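Local coordinates for PUM-HD domain-containing protein (Caenorhabditis elegans, PDB 7CGF) that binds single-stranded RNA with a Pumilio-homology domain of all-helical repeats and probably recognises elements in the 3' untranslated regions of messenger RNAs, at residues Ala36-Lys39 with Phe40-Gln44; Ser47-Ile50 with Gln51-Ala55; Gln199-Leu202 with Glu203-Pro207; Ser208-Lys211 with Pro212-Gln216; Gln324-Glu327 with Leu328-Val332. The protein carries 2 engineered substitutions. All blocks are in the same frame, centred on the assembly; numbering follows the deposited sequence.

Interaction 1: residues Ala36-Lys39 with Phe40-Gln44; sequences ALLK and FAKDQ. With nucleotides of chain B.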
# COMPACT_ATOMS: atom_id res chain seq x y z
N ALA A 36 11.30 27.86 25.60
CA ALA A 36 10.93 26.56 26.14
C ALA A 36 10.29 25.64 25.11
O ALA A 36 9.86 24.54 25.47
CB ALA A 36 9.97 26.72 27.32
N LEU A 37 10.22 26.08 23.84
CA LEU A 37 9.51 25.31 22.82
C LEU A 37 10.09 23.91 22.69
O LEU A 37 9.35 22.91 22.65
CB LEU A 37 9.56 26.04 21.48
CG LEU A 37 8.89 25.42 20.24
CD1 LEU A 37 9.77 24.32 19.59
CD2 LEU A 37 7.50 24.87 20.52
N LEU A 38 11.42 23.81 22.60
CA LEU A 38 12.06 22.51 22.43
C LEU A 38 11.70 21.56 23.57
O LEU A 38 11.29 20.41 23.34
CB LEU A 38 13.57 22.68 22.31
CG LEU A 38 14.42 21.41 22.25
CD1 LEU A 38 14.07 20.55 21.04
CD2 LEU A 38 15.92 21.75 22.27
N LYS A 39 11.84 22.03 24.82
CA LYS A 39 11.51 21.18 25.96
C LYS A 39 10.04 20.79 25.95
O LYS A 39 9.69 19.62 26.18
CB LYS A 39 11.87 21.89 27.28
CG LYS A 39 13.35 21.84 27.63
CD LYS A 39 13.60 22.62 28.92
CE LYS A 39 15.06 23.04 29.10
NZ LYS A 39 15.95 21.87 29.32
N PHE A 40 9.15 21.74 25.64
CA PHE A 40 7.72 21.43 25.59
C PHE A 40 7.43 20.37 24.53
O PHE A 40 6.70 19.41 24.79
CB PHE A 40 6.92 22.70 25.31
CG PHE A 40 6.34 23.35 26.55
CD1 PHE A 40 7.11 24.19 27.33
CD2 PHE A 40 5.03 23.11 26.91
CE1 PHE A 40 6.56 24.79 28.46
CE2 PHE A 40 4.48 23.71 28.04
CZ PHE A 40 5.25 24.54 28.82
N ALA A 41 8.00 20.54 23.34
CA ALA A 41 7.62 19.69 22.21
C ALA A 41 8.12 18.26 22.38
O ALA A 41 7.50 17.33 21.84
CB ALA A 41 8.15 20.28 20.89
N LYS A 42 9.21 18.06 23.14
CA LYS A 42 9.72 16.72 23.39
C LYS A 42 9.10 16.05 24.61
O LYS A 42 9.49 14.92 24.95
CB LYS A 42 11.25 16.75 23.54
CG LYS A 42 11.92 17.24 22.28
CD LYS A 42 13.44 17.28 22.39
CE LYS A 42 14.03 15.90 22.50
NZ LYS A 42 15.52 15.98 22.64
N ASP A 43 8.17 16.73 25.27
CA ASP A 43 7.49 16.23 26.46
C ASP A 43 6.08 15.78 26.09
O ASP A 43 5.42 16.41 25.26
CB ASP A 43 7.42 17.32 27.52
CG ASP A 43 6.80 16.85 28.80
OD1 ASP A 43 7.54 16.24 29.61
OD2 ASP A 43 5.59 17.11 29.01
N GLN A 44 5.63 14.67 26.70
CA GLN A 44 4.32 14.11 26.37
C GLN A 44 3.22 15.12 26.66
O GLN A 44 2.34 15.37 25.82
CB GLN A 44 4.12 12.81 27.15
CG GLN A 44 2.72 12.23 27.19
CD GLN A 44 2.37 11.58 25.90
OE1 GLN A 44 2.36 10.36 25.78
NE2 GLN A 44 2.12 12.41 24.88
P A B 8 2.07 4.44 19.67
OP1 A B 8 2.39 3.32 20.60
OP2 A B 8 0.75 4.62 18.99
O5' A B 8 2.30 5.79 20.47
C5' A B 8 3.44 5.98 21.28
C4' A B 8 3.16 7.02 22.33
O4' A B 8 2.87 8.30 21.68
C3' A B 8 1.95 6.72 23.22
O3' A B 8 2.23 7.22 24.53
C2' A B 8 0.86 7.57 22.59
O2' A B 8 -0.22 7.88 23.45
C1' A B 8 1.66 8.81 22.19
N9 A B 8 1.03 9.65 21.16
C8 A B 8 0.37 9.25 20.04
N7 A B 8 -0.11 10.24 19.33
C5 A B 8 0.30 11.39 20.03
C6 A B 8 0.13 12.76 19.80
N6 A B 8 -0.51 13.30 18.76
N1 A B 8 0.66 13.61 20.71
C2 A B 8 1.31 13.12 21.77
N3 A B 8 1.54 11.86 22.07
C4 A B 8 1.00 11.03 21.16

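Interaction 2: residues Ser47-Ile50 with Gln51-Ala55; sequences SRFI and QQELA. With nucleotides of chain B.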
# COMPACT_ATOMS: atom_id res chain seq x y z
N SER A 47 3.86 18.53 24.50
CA SER A 47 3.53 18.40 23.08
C SER A 47 2.03 18.40 22.87
O SER A 47 1.53 19.00 21.91
CB SER A 47 4.16 17.13 22.52
OG SER A 47 3.79 17.00 21.16
N ARG A 48 1.30 17.75 23.77
CA ARG A 48 -0.15 17.75 23.68
C ARG A 48 -0.71 19.15 23.87
O ARG A 48 -1.64 19.56 23.15
CB ARG A 48 -0.74 16.77 24.71
CG ARG A 48 -0.67 15.33 24.25
CD ARG A 48 -1.18 14.34 25.30
NE ARG A 48 -1.30 13.01 24.72
CZ ARG A 48 -1.19 11.88 25.40
NH1 ARG A 48 -0.96 11.89 26.71
NH2 ARG A 48 -1.31 10.72 24.76
N PHE A 49 -0.12 19.93 24.79
CA PHE A 49 -0.51 21.33 24.93
C PHE A 49 -0.30 22.11 23.63
O PHE A 49 -1.20 22.81 23.17
CB PHE A 49 0.26 22.00 26.07
CG PHE A 49 0.02 23.47 26.15
CD1 PHE A 49 -1.19 23.95 26.65
CD2 PHE A 49 0.95 24.37 25.69
CE1 PHE A 49 -1.44 25.30 26.71
CE2 PHE A 49 0.71 25.73 25.75
CZ PHE A 49 -0.49 26.20 26.26
N ILE A 50 0.90 22.00 23.04
CA ILE A 50 1.19 22.75 21.82
C ILE A 50 0.22 22.35 20.72
O ILE A 50 -0.33 23.21 20.00
CB ILE A 50 2.64 22.51 21.38
CG1 ILE A 50 3.61 23.12 22.40
CG2 ILE A 50 2.86 23.11 19.98
CD1 ILE A 50 5.05 22.67 22.17
N GLN A 51 0.00 21.05 20.55
CA GLN A 51 -0.89 20.60 19.49
C GLN A 51 -2.30 21.15 19.67
O GLN A 51 -2.94 21.58 18.71
CB GLN A 51 -0.94 19.08 19.44
CG GLN A 51 0.34 18.44 18.98
CD GLN A 51 0.29 16.95 19.17
OE1 GLN A 51 -0.57 16.29 18.59
NE2 GLN A 51 1.18 16.42 20.01
N GLN A 52 -2.80 21.13 20.90
CA GLN A 52 -4.18 21.56 21.11
C GLN A 52 -4.32 23.05 20.86
O GLN A 52 -5.31 23.48 20.26
CB GLN A 52 -4.66 21.18 22.51
CG GLN A 52 -6.19 21.35 22.68
CD GLN A 52 -7.01 20.90 21.46
OE1 GLN A 52 -7.73 21.70 20.84
NE2 GLN A 52 -6.92 19.61 21.11
N GLU A 53 -3.34 23.85 21.31
CA GLU A 53 -3.38 25.28 21.04
C GLU A 53 -3.29 25.57 19.55
O GLU A 53 -3.99 26.44 19.04
CB GLU A 53 -2.25 26.00 21.78
CG GLU A 53 -2.42 26.02 23.27
CD GLU A 53 -3.69 26.75 23.67
OE1 GLU A 53 -3.88 27.89 23.20
OE2 GLU A 53 -4.49 26.16 24.43
N LEU A 54 -2.42 24.85 18.84
CA LEU A 54 -2.29 25.07 17.40
C LEU A 54 -3.57 24.70 16.67
O LEU A 54 -3.87 25.27 15.61
CB LEU A 54 -1.13 24.27 16.84
CG LEU A 54 0.25 24.82 17.19
CD1 LEU A 54 1.31 23.87 16.68
CD2 LEU A 54 0.41 26.19 16.56
N ALA A 55 -4.33 23.74 17.21
CA ALA A 55 -5.56 23.32 16.54
C ALA A 55 -6.72 24.24 16.87
O ALA A 55 -7.60 24.43 16.02
CB ALA A 55 -5.91 21.89 16.94
P A B 8 2.07 4.44 19.67
OP1 A B 8 2.39 3.32 20.60
OP2 A B 8 0.75 4.62 18.99
O5' A B 8 2.30 5.79 20.47
C5' A B 8 3.44 5.98 21.28
C4' A B 8 3.16 7.02 22.33
O4' A B 8 2.87 8.30 21.68
C3' A B 8 1.95 6.72 23.22
O3' A B 8 2.23 7.22 24.53
C2' A B 8 0.86 7.57 22.59
O2' A B 8 -0.22 7.88 23.45
C1' A B 8 1.66 8.81 22.19
N9 A B 8 1.03 9.65 21.16
C8 A B 8 0.37 9.25 20.04
N7 A B 8 -0.11 10.24 19.33
C5 A B 8 0.30 11.39 20.03
C6 A B 8 0.13 12.76 19.80
N6 A B 8 -0.51 13.30 18.76
N1 A B 8 0.66 13.61 20.71
C2 A B 8 1.31 13.12 21.77
N3 A B 8 1.54 11.86 22.07
C4 A B 8 1.00 11.03 21.16

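Interaction 3: residues Gln199-Leu202 with Glu203-Pro207; sequences QRCL and EHCSP. With nucleotides of chain B.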
# COMPACT_ATOMS: atom_id res chain seq x y z
N GLN A 199 2.77 -1.97 -6.12
CA GLN A 199 1.32 -1.87 -6.21
C GLN A 199 0.87 -0.42 -6.38
O GLN A 199 -0.04 -0.14 -7.18
CB GLN A 199 0.67 -2.49 -4.98
CG GLN A 199 0.83 -3.99 -4.98
CD GLN A 199 0.40 -4.61 -3.67
OE1 GLN A 199 -0.78 -4.59 -3.33
NE2 GLN A 199 1.37 -5.15 -2.92
N ARG A 200 1.46 0.51 -5.62
CA ARG A 200 1.07 1.91 -5.72
C ARG A 200 1.37 2.46 -7.11
O ARG A 200 0.56 3.20 -7.69
CB ARG A 200 1.78 2.72 -4.63
CG ARG A 200 0.96 3.85 -4.01
CD ARG A 200 -0.30 3.37 -3.29
NE ARG A 200 0.00 2.44 -2.21
CZ ARG A 200 -0.40 1.17 -2.16
NH1 ARG A 200 -0.06 0.39 -1.13
NH2 ARG A 200 -1.16 0.66 -3.11
N CYS A 201 2.52 2.07 -7.69
CA CYS A 201 2.82 2.47 -9.06
C CYS A 201 1.79 1.96 -10.05
O CYS A 201 1.37 2.69 -10.95
CB CYS A 201 4.21 1.97 -9.45
SG CYS A 201 5.50 2.90 -8.68
N LEU A 202 1.36 0.70 -9.90
CA LEU A 202 0.35 0.15 -10.81
C LEU A 202 -0.98 0.88 -10.69
O LEU A 202 -1.72 0.99 -11.68
CB LEU A 202 0.17 -1.35 -10.55
CG LEU A 202 1.41 -2.19 -10.83
CD1 LEU A 202 1.17 -3.61 -10.31
CD2 LEU A 202 1.74 -2.18 -12.31
N GLU A 203 -1.29 1.39 -9.50
CA GLU A 203 -2.54 2.12 -9.26
C GLU A 203 -2.51 3.53 -9.83
O GLU A 203 -3.54 4.00 -10.34
CB GLU A 203 -2.82 2.21 -7.76
CG GLU A 203 -3.28 0.93 -7.14
CD GLU A 203 -3.15 0.96 -5.63
OE1 GLU A 203 -2.63 1.97 -5.10
OE2 GLU A 203 -3.56 -0.03 -4.99
N HIS A 204 -1.38 4.24 -9.74
CA HIS A 204 -1.37 5.67 -9.99
C HIS A 204 -0.53 6.13 -11.18
O HIS A 204 -0.74 7.25 -11.66
CB HIS A 204 -0.86 6.43 -8.76
CG HIS A 204 -1.74 6.29 -7.57
ND1 HIS A 204 -2.86 7.07 -7.38
CD2 HIS A 204 -1.68 5.45 -6.50
CE1 HIS A 204 -3.45 6.73 -6.25
NE2 HIS A 204 -2.76 5.75 -5.70
N CYS A 205 0.42 5.34 -11.64
CA CYS A 205 1.27 5.81 -12.72
C CYS A 205 0.55 5.68 -14.06
O CYS A 205 -0.45 4.97 -14.19
CB CYS A 205 2.57 5.03 -12.74
SG CYS A 205 3.61 5.43 -11.34
N SER A 206 1.06 6.40 -15.05
CA SER A 206 0.45 6.41 -16.37
C SER A 206 0.71 5.08 -17.08
O SER A 206 1.66 4.37 -16.77
CB SER A 206 0.99 7.58 -17.19
OG SER A 206 2.41 7.61 -17.19
N PRO A 207 -0.15 4.72 -18.05
CA PRO A 207 0.07 3.45 -18.76
C PRO A 207 1.42 3.37 -19.47
O PRO A 207 1.96 2.27 -19.62
CB PRO A 207 -1.10 3.39 -19.75
CG PRO A 207 -1.64 4.78 -19.81
CD PRO A 207 -1.40 5.38 -18.47
P A B 4 -2.51 -12.13 6.61
OP1 A B 4 -2.07 -12.37 8.01
OP2 A B 4 -3.88 -11.67 6.34
O5' A B 4 -1.50 -11.08 5.98
C5' A B 4 -0.14 -11.11 6.37
C4' A B 4 0.72 -10.20 5.54
O4' A B 4 0.28 -10.21 4.16
C3' A B 4 0.72 -8.73 5.88
O3' A B 4 1.45 -8.42 7.05
C2' A B 4 1.32 -8.12 4.63
O2' A B 4 2.73 -8.32 4.62
C1' A B 4 0.72 -9.02 3.54
N9 A B 4 -0.36 -8.35 2.80
C8 A B 4 -1.72 -8.18 2.97
N7 A B 4 -2.26 -7.46 1.99
C5 A B 4 -1.17 -7.14 1.16
C6 A B 4 -0.99 -6.42 -0.04
N6 A B 4 -1.94 -5.79 -0.74
N1 A B 4 0.26 -6.35 -0.54
C2 A B 4 1.26 -6.94 0.07
N3 A B 4 1.22 -7.64 1.20
C4 A B 4 -0.03 -7.69 1.67
O HOH W 1 -2.33 3.09 -13.30

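Interaction 4: residues Ser208-Lys211 with Pro212-Gln216; sequences SQTK and PVIGQ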
# COMPACT_ATOMS: atom_id res chain seq x y z
N SER A 208 2.00 4.51 -19.87
CA SER A 208 3.35 4.50 -20.44
C SER A 208 4.39 4.16 -19.38
O SER A 208 5.44 3.60 -19.70
CB SER A 208 3.68 5.85 -21.07
OG SER A 208 4.47 6.67 -20.21
N GLN A 209 4.13 4.54 -18.13
CA GLN A 209 5.02 4.18 -17.05
C GLN A 209 4.80 2.74 -16.62
O GLN A 209 5.77 2.01 -16.39
CB GLN A 209 4.80 5.12 -15.86
CG GLN A 209 5.32 6.53 -16.08
CD GLN A 209 4.97 7.47 -14.94
OE1 GLN A 209 3.84 7.46 -14.44
NE2 GLN A 209 5.92 8.32 -14.55
N THR A 210 3.54 2.30 -16.55
CA THR A 210 3.30 0.95 -16.04
C THR A 210 3.58 -0.14 -17.06
O THR A 210 3.84 -1.27 -16.66
CB THR A 210 1.85 0.80 -15.55
OG1 THR A 210 0.97 0.96 -16.66
CG2 THR A 210 1.52 1.85 -14.48
N LYS A 211 3.52 0.15 -18.36
CA LYS A 211 3.75 -0.91 -19.35
C LYS A 211 5.08 -1.63 -19.15
O LYS A 211 5.08 -2.87 -19.05
CB LYS A 211 3.65 -0.33 -20.77
CG LYS A 211 3.69 -1.41 -21.83
CD LYS A 211 3.52 -0.86 -23.25
CE LYS A 211 3.40 -2.01 -24.25
NZ LYS A 211 3.21 -1.56 -25.67
N PRO A 212 6.23 -0.96 -19.04
CA PRO A 212 7.47 -1.71 -18.80
C PRO A 212 7.54 -2.36 -17.43
O PRO A 212 8.21 -3.38 -17.27
CB PRO A 212 8.57 -0.66 -18.98
CG PRO A 212 7.89 0.65 -18.75
CD PRO A 212 6.48 0.48 -19.23
N VAL A 213 6.89 -1.77 -16.42
CA VAL A 213 6.85 -2.41 -15.10
C VAL A 213 6.11 -3.74 -15.19
O VAL A 213 6.59 -4.78 -14.72
CB VAL A 213 6.20 -1.46 -14.07
CG1 VAL A 213 5.93 -2.18 -12.75
CG2 VAL A 213 7.08 -0.24 -13.84
N ILE A 214 4.93 -3.71 -15.81
CA ILE A 214 4.16 -4.93 -16.00
C ILE A 214 4.95 -5.92 -16.85
O ILE A 214 4.90 -7.13 -16.62
CB ILE A 214 2.80 -4.58 -16.61
CG1 ILE A 214 1.97 -3.83 -15.54
CG2 ILE A 214 2.05 -5.85 -17.10
CD1 ILE A 214 0.73 -3.11 -16.09
N GLY A 215 5.70 -5.42 -17.84
CA GLY A 215 6.47 -6.33 -18.67
C GLY A 215 7.51 -7.10 -17.89
O GLY A 215 7.74 -8.29 -18.16
N GLN A 216 8.14 -6.46 -16.90
CA GLN A 216 9.09 -7.16 -16.04
C GLN A 216 8.38 -8.21 -15.19
O GLN A 216 8.90 -9.32 -15.02
CB GLN A 216 9.81 -6.18 -15.10
CG GLN A 216 11.11 -5.53 -15.61
CD GLN A 216 11.88 -6.39 -16.59
OE1 GLN A 216 11.63 -6.31 -17.78
NE2 GLN A 216 12.83 -7.20 -16.12

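Interaction 5: residues Gln324-Glu327 with Leu328-Val332; sequences QRRE and LILTV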
# COMPACT_ATOMS: atom_id res chain seq x y z
N GLN A 324 -22.32 -20.91 -17.78
CA GLN A 324 -21.04 -21.47 -17.36
C GLN A 324 -21.18 -22.35 -16.12
O GLN A 324 -20.54 -23.40 -16.03
CB GLN A 324 -20.03 -20.34 -17.12
CG GLN A 324 -19.47 -19.83 -18.43
CD GLN A 324 -18.78 -18.48 -18.32
OE1 GLN A 324 -18.93 -17.75 -17.34
NE2 GLN A 324 -18.03 -18.13 -19.36
N ARG A 325 -22.02 -21.94 -15.15
CA ARG A 325 -22.28 -22.81 -14.01
C ARG A 325 -22.88 -24.13 -14.45
O ARG A 325 -22.58 -25.18 -13.87
CB ARG A 325 -23.22 -22.13 -13.01
CG ARG A 325 -22.61 -21.01 -12.19
CD ARG A 325 -23.53 -20.60 -11.03
NE ARG A 325 -24.91 -20.52 -11.48
CZ ARG A 325 -25.52 -19.40 -11.87
NH1 ARG A 325 -26.79 -19.44 -12.27
NH2 ARG A 325 -24.86 -18.25 -11.87
N ARG A 326 -23.70 -24.11 -15.50
CA ARG A 326 -24.32 -25.33 -15.99
C ARG A 326 -23.27 -26.36 -16.40
O ARG A 326 -23.40 -27.55 -16.07
CB ARG A 326 -25.27 -24.98 -17.13
CG ARG A 326 -25.91 -26.15 -17.82
CD ARG A 326 -26.99 -25.64 -18.75
NE ARG A 326 -27.53 -26.73 -19.56
CZ ARG A 326 -26.97 -27.13 -20.69
NH1 ARG A 326 -27.50 -28.13 -21.38
NH2 ARG A 326 -25.88 -26.50 -21.13
N GLU A 327 -22.20 -25.93 -17.07
CA GLU A 327 -21.15 -26.87 -17.44
C GLU A 327 -20.42 -27.40 -16.21
O GLU A 327 -20.06 -28.59 -16.15
CB GLU A 327 -20.16 -26.22 -18.41
CG GLU A 327 -19.04 -27.17 -18.86
CD GLU A 327 -18.02 -26.51 -19.79
OE1 GLU A 327 -17.17 -27.25 -20.35
OE2 GLU A 327 -18.07 -25.27 -19.96
N LEU A 328 -20.18 -26.54 -15.22
CA LEU A 328 -19.52 -26.99 -13.99
C LEU A 328 -20.38 -28.01 -13.25
O LEU A 328 -19.85 -29.01 -12.74
CB LEU A 328 -19.24 -25.80 -13.08
CG LEU A 328 -18.13 -24.86 -13.53
CD1 LEU A 328 -18.25 -23.57 -12.76
CD2 LEU A 328 -16.77 -25.50 -13.27
N ILE A 329 -21.68 -27.76 -13.16
CA ILE A 329 -22.59 -28.69 -12.48
C ILE A 329 -22.61 -30.04 -13.19
O ILE A 329 -22.50 -31.10 -12.56
CB ILE A 329 -23.99 -28.08 -12.37
CG1 ILE A 329 -24.00 -26.91 -11.39
CG2 ILE A 329 -25.02 -29.15 -11.99
CD1 ILE A 329 -25.11 -25.90 -11.64
N LEU A 330 -22.74 -30.02 -14.51
CA LEU A 330 -22.79 -31.27 -15.26
C LEU A 330 -21.49 -32.04 -15.13
O LEU A 330 -21.49 -33.28 -15.19
CB LEU A 330 -23.15 -30.99 -16.72
CG LEU A 330 -24.55 -30.38 -16.87
CD1 LEU A 330 -24.80 -29.82 -18.26
CD2 LEU A 330 -25.63 -31.40 -16.51
N THR A 331 -20.37 -31.34 -14.92
CA THR A 331 -19.08 -31.99 -14.78
C THR A 331 -18.86 -32.56 -13.38
O THR A 331 -18.24 -33.62 -13.23
CB THR A 331 -17.97 -30.98 -15.12
OG1 THR A 331 -18.21 -30.43 -16.42
CG2 THR A 331 -16.60 -31.64 -15.11
N VAL A 332 -19.38 -31.90 -12.36
CA VAL A 332 -19.08 -32.26 -10.97
C VAL A 332 -20.07 -33.29 -10.43
O VAL A 332 -19.67 -34.20 -9.70
CB VAL A 332 -19.06 -30.99 -10.10
CG1 VAL A 332 -19.04 -31.36 -8.62
CG2 VAL A 332 -17.85 -30.12 -10.45

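Interaction 1: residues Ala36-Lys39 with Phe40-Gln44
Ala-36 meets Phe-40, and Leu-38 meets Lys-42, in i to i+4 contacts along the short helix 37-41, inside the predicted Pumilio repeat 32-68 near the start of the RNA-binding domain. The carbonyl of Ala-36 has two neighbours in Phe-40. It accepts the backbone N-H in a bond of 2.9 Å between Ala-36 O and Phe-40 N, and the phenyl ring lays its edge beside the same oxygen, with CD1 3.3 Å from Ala-36 O. A first torsion of -98°, well off a staggered value, goes with this placement and also puts CD1 3.8 Å from the methyl of Ala-36. Leu-14 and Tyr-18 of helix 14-20 and Ile-50 of helix 44-56 also pack on the ring. Two residues further along, Leu-38 and Lys-42 run side by side, CD1 of the leucine 3.6 Å from CD of the lysine. The lysine chain bends at chi3 and ends in a salt bridge to Glu-76. Lys-42 N also bonds to Leu-38 O, at 3.1 Å. Asp-43 then serves as the N-cap of helix 44-56, its OD2 accepting from Gly-46 N while pairing with Arg-19. Gln-44 opens that helix and reaches the RNA, NE2 donating to N3 of adenosine 8 of chain B over 2.9 Å in a nearly straight bond (163°). With a helix start and an arginine both at its carboxylate, Asp-43 is probably held as the anion, and the turn it caps delivers Gln-44 to the minor-groove side of the base.

Interaction 2: residues Ser47-Ile50 with Gln51-Ala55
Polar contacts centre on Ser-47 and Gln-51, one turn apart on helix 44-56. NE2 of Gln-51 donates to Ser-47 OG over 2.9 Å, the hydroxyl lying close to the amide plane, and more weakly to Ser-47 O. The hydroxyl is also hydrogen-bonded to Phe-82 O, so a serine that is itself held fixes the rotation of the amide. The other N-H of NE2 and the oxygen OE1 read the Watson-Crick edge of adenosine 8 of chain B: NE2 gives a bond of 2.9 Å to N1, and OE1 accepts from N6 at 3.0 Å, almost straight at 175°. A serine and a glutamine four residues apart facing adenine is the recognition pair familiar from PUF repeats, borne on the helix that faces the RNA. Between them in sequence, Arg-48 turns the edge of its guanidinium to the ribose, NH2 3.3 Å from O2' of adenosine 8. The CH-pi contact lies elsewhere on the helix. Glu-53, bent at chi2 (-61°), sets its CG over one face of the Phe-49 ring, 3.8 Å from the centroid and shifted toward the rim; Tyr-18 also meets that ring. Purely apolar is the pairing of Ile-50 with Leu-54, side chains alongside and pointing the same way, CG2 3.7 Å from CD1 of the leucine.

Interaction 3: residues Gln199-Leu202 with Glu203-Pro207
Helix 194-204 closes here: Cys-205 N still donates to Cys-201 O over 2.9 Å, but Cys-205 itself leaves helical geometry, and a water donates both to Leu-202 O and to Cys-205 O, bridging the two carbonyls as the chain turns toward the next helix, whose N-cap is Ser-206. Among the side chains, Arg-200 and Glu-203 lie alongside each other in a salt bridge, with 2.8 Å between NH2 of the arginine and OE1 of the glutamate. Bends at chi2 and chi3 (62° and 60°) bring the guanidinium alongside the glutamate. The oxygen lies near the guanidinium plane, whereas the donor comes from above the carboxylate plane. Gln-160 takes NH1, and OE2 of the glutamate is bonded to His-236. The ring of His-204 stands nearly perpendicular to the guanidinium, its CD2 4.0 Å from CG of Arg-200. Gln-199 points to the RNA, NE2 donating over 2.9 Å to N1 of adenosine 4 of chain B, as adenine-reading glutamines of PUF repeats do. Arg-200 also packs on a guanine base of the bound RNA. Gripped by a carboxylate and an amide, the guanidinium has its rotation fixed beside that base, and its positive charge is probably partly offset by Glu-203, with Glu-164 a longer, weak partner.

Interaction 4: residues Ser208-Lys211 with Pro212-Gln216
Ile-214 carries CG1 on the side of its backbone N (chi1 -69°) and extends from there, which turns CD1 back along the helix until it lies 4.1 Å from CB of Thr-210. A first torsion of 64° in Thr-210 sets OG1 between its own N and carbonyl carbon, from where it makes weak bonds to Ser-206 O and Pro-207 O in the turn before; the two side chains run side by side, pointing the same way. The backbone bond between the same two residues is short and straight, with 2.8 Å between Ile-214 N and Thr-210 O and 176° at the hydrogen. Helix 207-219, an outer member of the repeat architecture with its nearest atom here about 14 Å from the bound RNA, is kinked at this point by Pro-212. Proline has no N-H to give to Ser-208 O; its CD sits there instead, 3.3 Å from that oxygen. The ring also presses on the carbonyl of Gln-209, CG being 3.5 Å from Gln-209 O. Val-213 meets the same oxygen with a methyl, CG2 at 3.6 Å from Gln-209 O. The ring also crowds the residue it is bonded to, Lys-211 CB and Pro-212 CD being 3.3 Å apart. The regular pattern, back with Ile-214, continues as Gly-215 N bonds to Lys-211 O at 2.9 Å. The buried amide of Gln-209 ties the helix to its surroundings: NE2 bonds to Gln-172 and to Pro-168 O, while OE1 accepts from Ser-206 N, the half of a capping box in which the N3 side chain accepts from the N-cap backbone N. Val-213 packs on Val-175 and Ile-185 of the neighbouring helices.

Interaction 5: residues Gln324-Glu327 with Leu328-Val332
Leu-328, Glu-327 and Arg-326, consecutive on helix 322-332, each meet a residue one turn before or after. Leu-328 bonds back through N to Gln-324 O, a longish 3.3 Å, and lays CG 3.8 Å from that same carbonyl oxygen while its side chain packs against Met-316, Phe-317 and Val-300. Glu-327 takes part mainly through its carbonyl. Thr-331 comes to Glu-327 O twice, with OG1 at 2.6 Å and with N at 3.0 Å, the two donors arriving from opposite faces of the carbonyl plane. A first torsion of -55° in Thr-331 folds the hydroxyl back on the preceding turn, as serine and threonine commonly do within helices. The helix belongs to the predicted Pumilio repeat 294-331, the last of the series, and packs on helices 279-290, 299-304 and 309-319 and on the C-terminal helix 353-356. Arg-326 lies at the exposed surface. Extended from CG to NE with CG opposite its backbone N (chi1 175°), it passes across Leu-330 at an angle; CD1 of the leucine is 3.9 Å from CG of the arginine and lies over the centre of one guanidinium face. Glu-323 offers this guanidinium a long, weak ion pair.

In the fold
The five contacts form two neighbouring pairs and an outlier along one curved stack of helices. Interactions 1 and 2 have centres 11 Å apart and share a core, where Ile-50 CD1 lies 3.7 Å from Phe-40 CB. The two contacts also hold adenosine 8 from two edges, Gln-44 at N3 and Gln-51 at N1 and N6. Interactions 3 and 4, with centres 9 Å apart, join through Leu-202 CD2 and Ile-214 CG1 at 3.6 Å; interaction 3 meets adenosine 4, whereas the nearest atom of interaction 4 is about 14 Å from the RNA. Interaction 5, its nearest atom equally far from the RNA, has its centre about 69 Å from that of interaction 1, a measure of the span of the repeat array.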